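PDB 4MDU: annexin from Schistosoma mansoni, which binds acidic phospholipid membranes in a calcium-dependent manner, aggregates liposomes when calcium is present, and takes part in worm reproduction and host-parasite interaction. Local coordinates for residues 57-60 / 61-65; 355-359 / 360-364. All coordinates share one frame; numbering follows the deposited sequence.

Contact 1 (57-60 / 61-65); sequences LAII and NILAR
Asn61 N bonds back one helical turn to Leu57 O at 2.9 Å, and the Asn61 side chain folds over the same carbonyl. CG beside the backbone N (chi1 -72°) brings the amide back over Leu57 O, with ND2 nearer to it (3.2 Å) than OD1, though at an angle too poor for a hydrogen bond. That nitrogen bonds instead to Tyr363 O, in the C-terminal tail of the chain. Ile62 follows with its CG1 against Ala58 O, 3.4 Å away, while its side chain also packs on Arg44 and Leu45 of helix 38-48. Its N-H turns to Ile59 O from above the carbonyl plane, an i to i-3 bond of 3.2 Å. Leu63 N reaches the same oxygen almost head-on (C=O...N 167°), so two donors share Ile59 O in the last turn of helix 56-63. This short helix belongs to the first repeat of the helical annexin fold, and Ile59 also lies beside Thr54, a calcium-binding residue just before the helix. The Leu63 side chain runs alongside that of Ile59, CD1 touching Ile59 CG2 at 3.7 Å, and the pair faces helix 96-106 at Leu102 and Ile106. Ala64 N makes the last i to i-4 bond of the segment, to Ile60 O at 3.0 Å; its methyl CB sits 4.1 Å from Ile60 CG2, and both side chains touch Val357 of helix 349-358. Arg65 N adds a shorter-span i to i-3 bond to Ile62 O, and the guanidinium group turns away to the carbonyls of Thr29 and Val357.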
loop_
_atom_site.group_PDB
_atom_site.type_symbol
_atom_site.label_atom_id
_atom_site.label_comp_id
_atom_site.label_asym_id
_atom_site.label_seq_id
_atom_site.Cartn_x
_atom_site.Cartn_y
_atom_site.Cartn_z
ATOM N N LEU B 57 37.404 5.781 1.532
ATOM C CA LEU B 57 37.394 5.794 0.071
ATOM C C LEU B 57 38.022 4.538 -0.525
ATOM O O LEU B 57 37.540 4.010 -1.530
ATOM C CB LEU B 57 38.074 7.048 -0.483
ATOM C CG LEU B 57 37.316 8.350 -0.208
ATOM C CD1 LEU B 57 38.046 9.561 -0.793
ATOM C CD2 LEU B 57 35.898 8.271 -0.750
ATOM N N ALA B 58 39.094 4.060 0.097
ATOM C CA ALA B 58 39.750 2.831 -0.349
ATOM C C ALA B 58 38.818 1.629 -0.229
ATOM O O ALA B 58 38.717 0.806 -1.141
ATOM C CB ALA B 58 41.022 2.589 0.454
ATOM N N ILE B 59 38.144 1.536 0.909
ATOM C CA ILE B 59 37.228 0.451 1.161
ATOM C C ILE B 59 36.083 0.491 0.150
ATOM O O ILE B 59 35.756 -0.521 -0.473
ATOM C CB ILE B 59 36.662 0.520 2.598
ATOM C CG1 ILE B 59 37.791 0.412 3.622
ATOM C CG2 ILE B 59 35.625 -0.580 2.832
ATOM C CD1 ILE B 59 37.307 0.146 5.050
ATOM N N ILE B 60 35.479 1.666 -0.009
ATOM C CA ILE B 60 34.302 1.805 -0.857
ATOM C C ILE B 60 34.642 1.513 -2.306
ATOM O O ILE B 60 33.882 0.849 -3.008
ATOM C CB ILE B 60 33.687 3.216 -0.772
ATOM C CG1 ILE B 60 32.905 3.380 0.526
ATOM C CG2 ILE B 60 32.753 3.453 -1.949
ATOM C CD1 ILE B 60 32.893 4.793 1.061
ATOM N N ASN B 61 35.795 2.006 -2.745
ATOM C CA ASN B 61 36.179 1.893 -4.151
ATOM C C ASN B 61 36.539 0.474 -4.563
ATOM O O ASN B 61 36.778 0.205 -5.741
ATOM C CB ASN B 61 37.315 2.867 -4.502
ATOM C CG ASN B 61 36.850 4.311 -4.542
ATOM O OD1 ASN B 61 35.656 4.584 -4.675
ATOM N ND2 ASN B 61 37.790 5.245 -4.429
ATOM N N ILE B 62 36.580 -0.429 -3.588
ATOM C CA ILE B 62 36.763 -1.844 -3.880
ATOM C C ILE B 62 35.403 -2.542 -3.802
ATOM O O ILE B 62 34.847 -2.963 -4.821
ATOM C CB ILE B 62 37.746 -2.498 -2.886
ATOM C CG1 ILE B 62 39.160 -1.959 -3.077
ATOM C CG2 ILE B 62 37.765 -4.007 -3.046
ATOM C CD1 ILE B 62 40.155 -2.609 -2.127
ATOM N N LEU B 63 34.872 -2.629 -2.583
ATOM C CA LEU B 63 33.669 -3.393 -2.281
ATOM C C LEU B 63 32.454 -2.958 -3.088
ATOM O O LEU B 63 31.691 -3.804 -3.549
ATOM C CB LEU B 63 33.371 -3.333 -0.782
ATOM C CG LEU B 63 34.420 -4.010 0.106
ATOM C CD1 LEU B 63 34.142 -3.739 1.579
ATOM C CD2 LEU B 63 34.468 -5.517 -0.183
ATOM N N ALA B 64 32.280 -1.649 -3.271
ATOM C CA ALA B 64 31.180 -1.124 -4.085
ATOM C C ALA B 64 31.486 -1.129 -5.595
ATOM O O ALA B 64 30.697 -0.617 -6.405
ATOM C CB ALA B 64 30.789 0.276 -3.622
ATOM N N ARG B 65 32.639 -1.676 -5.966
ATOM C CA ARG B 65 32.962 -1.901 -7.380
ATOM C C ARG B 65 33.184 -3.381 -7.745
ATOM O O ARG B 65 33.802 -3.682 -8.759
ATOM C CB ARG B 65 34.179 -1.078 -7.797
ATOM C CG ARG B 65 33.972 0.455 -7.739
ATOM C CD ARG B 65 32.711 0.896 -8.503
ATOM N NE ARG B 65 32.680 0.369 -9.861
ATOM C CZ ARG B 65 31.569 0.171 -10.566
ATOM N NH1 ARG B 65 30.380 0.474 -10.049
ATOM N NH2 ARG B 65 31.644 -0.333 -11.795
#

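Contact 2 (355-359 / 360-364)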
loop_
_atom_site.group_PDB
_atom_site.type_symbol
_atom_site.label_atom_id
_atom_site.label_comp_id
_atom_site.label_asym_id
_atom_site.label_seq_id
_atom_site.Cartn_x
_atom_site.Cartn_y
_atom_site.Cartn_z
ATOM N N LEU B 355 26.789 4.455 -2.085
ATOM C CA LEU B 355 25.715 4.305 -3.068
ATOM C C LEU B 355 26.124 4.864 -4.429
ATOM O O LEU B 355 25.822 4.267 -5.468
ATOM C CB LEU B 355 24.437 4.991 -2.591
ATOM C CG LEU B 355 23.852 4.527 -1.252
ATOM C CD1 LEU B 355 22.516 5.193 -1.023
ATOM C CD2 LEU B 355 23.695 2.997 -1.201
ATOM N N CYS B 356 26.803 6.012 -4.423
ATOM C CA CYS B 356 27.223 6.648 -5.674
ATOM C C CYS B 356 28.206 5.764 -6.434
ATOM O O CYS B 356 28.172 5.692 -7.661
ATOM C CB CYS B 356 27.834 8.043 -5.400
ATOM S SG CYS B 356 26.566 9.213 -4.838
ATOM N N VAL B 357 29.082 5.089 -5.701
ATOM C CA VAL B 357 30.094 4.259 -6.327
ATOM C C VAL B 357 29.451 3.013 -6.949
ATOM O O VAL B 357 29.832 2.590 -8.024
ATOM C CB VAL B 357 31.179 3.885 -5.325
ATOM C CG1 VAL B 357 32.085 2.766 -5.864
ATOM C CG2 VAL B 357 31.989 5.118 -4.994
ATOM N N LEU B 358 28.452 2.457 -6.274
ATOM C CA LEU B 358 27.696 1.353 -6.838
ATOM C C LEU B 358 27.176 1.714 -8.234
ATOM O O LEU B 358 27.199 0.881 -9.131
ATOM C CB LEU B 358 26.540 0.950 -5.917
ATOM C CG LEU B 358 26.877 0.233 -4.610
ATOM C CD1 LEU B 358 25.619 0.106 -3.760
ATOM C CD2 LEU B 358 27.487 -1.146 -4.869
ATOM N N MET B 359 26.713 2.948 -8.420
ATOM C CA MET B 359 26.156 3.358 -9.717
ATOM C C MET B 359 27.246 3.703 -10.730
ATOM O O MET B 359 26.962 3.934 -11.908
ATOM C CB MET B 359 25.227 4.557 -9.547
ATOM C CG MET B 359 23.893 4.250 -8.874
ATOM S SD MET B 359 22.953 5.767 -8.520
ATOM C CE MET B 359 23.851 6.417 -7.117
ATOM N N GLY B 360 28.491 3.749 -10.266
ATOM C CA GLY B 360 29.611 4.024 -11.148
ATOM C C GLY B 360 30.367 5.324 -10.908
ATOM O O GLY B 360 31.431 5.552 -11.499
ATOM N N GLU B 361 29.843 6.191 -10.051
ATOM C CA GLU B 361 30.531 7.462 -9.817
ATOM C C GLU B 361 31.649 7.324 -8.789
ATOM O O GLU B 361 31.448 7.602 -7.614
ATOM C CB GLU B 361 29.569 8.585 -9.402
ATOM C CG GLU B 361 30.270 9.966 -9.398
ATOM C CD GLU B 361 29.644 10.970 -8.451
ATOM O OE1 GLU B 361 29.313 10.595 -7.305
ATOM O OE2 GLU B 361 29.502 12.145 -8.852
ATOM N N ILE B 362 32.823 6.899 -9.242
ATOM C CA ILE B 362 33.981 6.729 -8.368
ATOM C C ILE B 362 34.691 8.060 -8.102
ATOM O O ILE B 362 35.019 8.789 -9.039
ATOM C CB ILE B 362 35.024 5.771 -8.995
ATOM C CG1 ILE B 362 34.529 4.321 -8.971
ATOM C CG2 ILE B 362 36.346 5.867 -8.245
ATOM C CD1 ILE B 362 33.044 4.165 -9.194
ATOM N N TYR B 363 34.946 8.367 -6.834
ATOM C CA TYR B 363 35.825 9.483 -6.498
ATOM C C TYR B 363 37.124 8.978 -5.888
ATOM O O TYR B 363 37.121 8.308 -4.853
ATOM C CB TYR B 363 35.142 10.465 -5.554
ATOM N N ASN B 364 38.233 9.294 -6.545
ATOM C CA ASN B 364 39.547 8.888 -6.069
ATOM C C ASN B 364 40.105 9.875 -5.052
ATOM O O ASN B 364 39.638 11.015 -4.961
ATOM C CB ASN B 364 40.516 8.730 -7.241
ATOM C CG ASN B 364 40.909 7.287 -7.477
ATOM O OD1 ASN B 364 40.954 6.487 -6.539
ATOM N ND2 ASN B 364 41.197 6.943 -8.732
#
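Gly360 N and Glu361 N both turn back into the last turn of helix 349-358, around a glycine whose phi is positive (115°). This conformation lets the backbone reverse so that both N-H groups can point back into the helix. Gly360 N meets Val357 O at 2.9 Å from above the carbonyl plane, and Glu361 N reaches Cys356 O at 3.0 Å in the wider-span i to i-5 bond. The pattern is a Schellman motif, here closing the final helix of the fourth annexin repeat before the chain leaves as an extended tail. Glu361 then forms the centre of an inverse gamma turn, with a weak bond from Ile362 N to Gly360 O. Its side chain runs out extended, CG anti to the backbone N (chi1 -170°), and carries the carboxylate past Cys356: OE1 lies 3.5 Å from Cys356 CB and 3.9 Å from Cys356 SG. The two oxygens divide their salt bridges, OE1 to Arg353 and OE2 to Lys344, so the carboxylate joins helix 349-358 to helix 339-346 and would probably stay ionised. Val357 meets the tail through both methyls. CG2 touches Glu361 O, while CG1 meets Ile362 CD1 at 3.7 Å where the two side chains cross at about a right angle. A bend in Ile362 (chi2 36°) brings CD1 back toward the helix end, placing it also 3.8 Å from Val357 O. The same Val357 side chain packs on Ile60, Asn61 and Ala64 of the first repeat.

In the fold
Contacts 1 and 2 come from the first and fourth annexin repeats, yet their centres lie about 9 Å apart and they touch directly. Arg65 NH1 makes a probable hydrogen bond of 3.0 Å to Val357 O, the carbonyl that also accepts from Gly360 in contact 2. Arg65 CD lies 3.4 Å from Ile362 CD1, and Asn61 ND2 makes a probable bond of 3.2 Å to Tyr363 O; the tail passes beside Asn61 and Arg65, at and just beyond the C-terminal part of helix 56-63. In this calcium-free (apo) protein, calcium-binding residues lie in the neighbourhood of both: the Ile59 and Met49 side chains are about 4 Å apart, those of Met359 and Met302 more remote at about 8 Å.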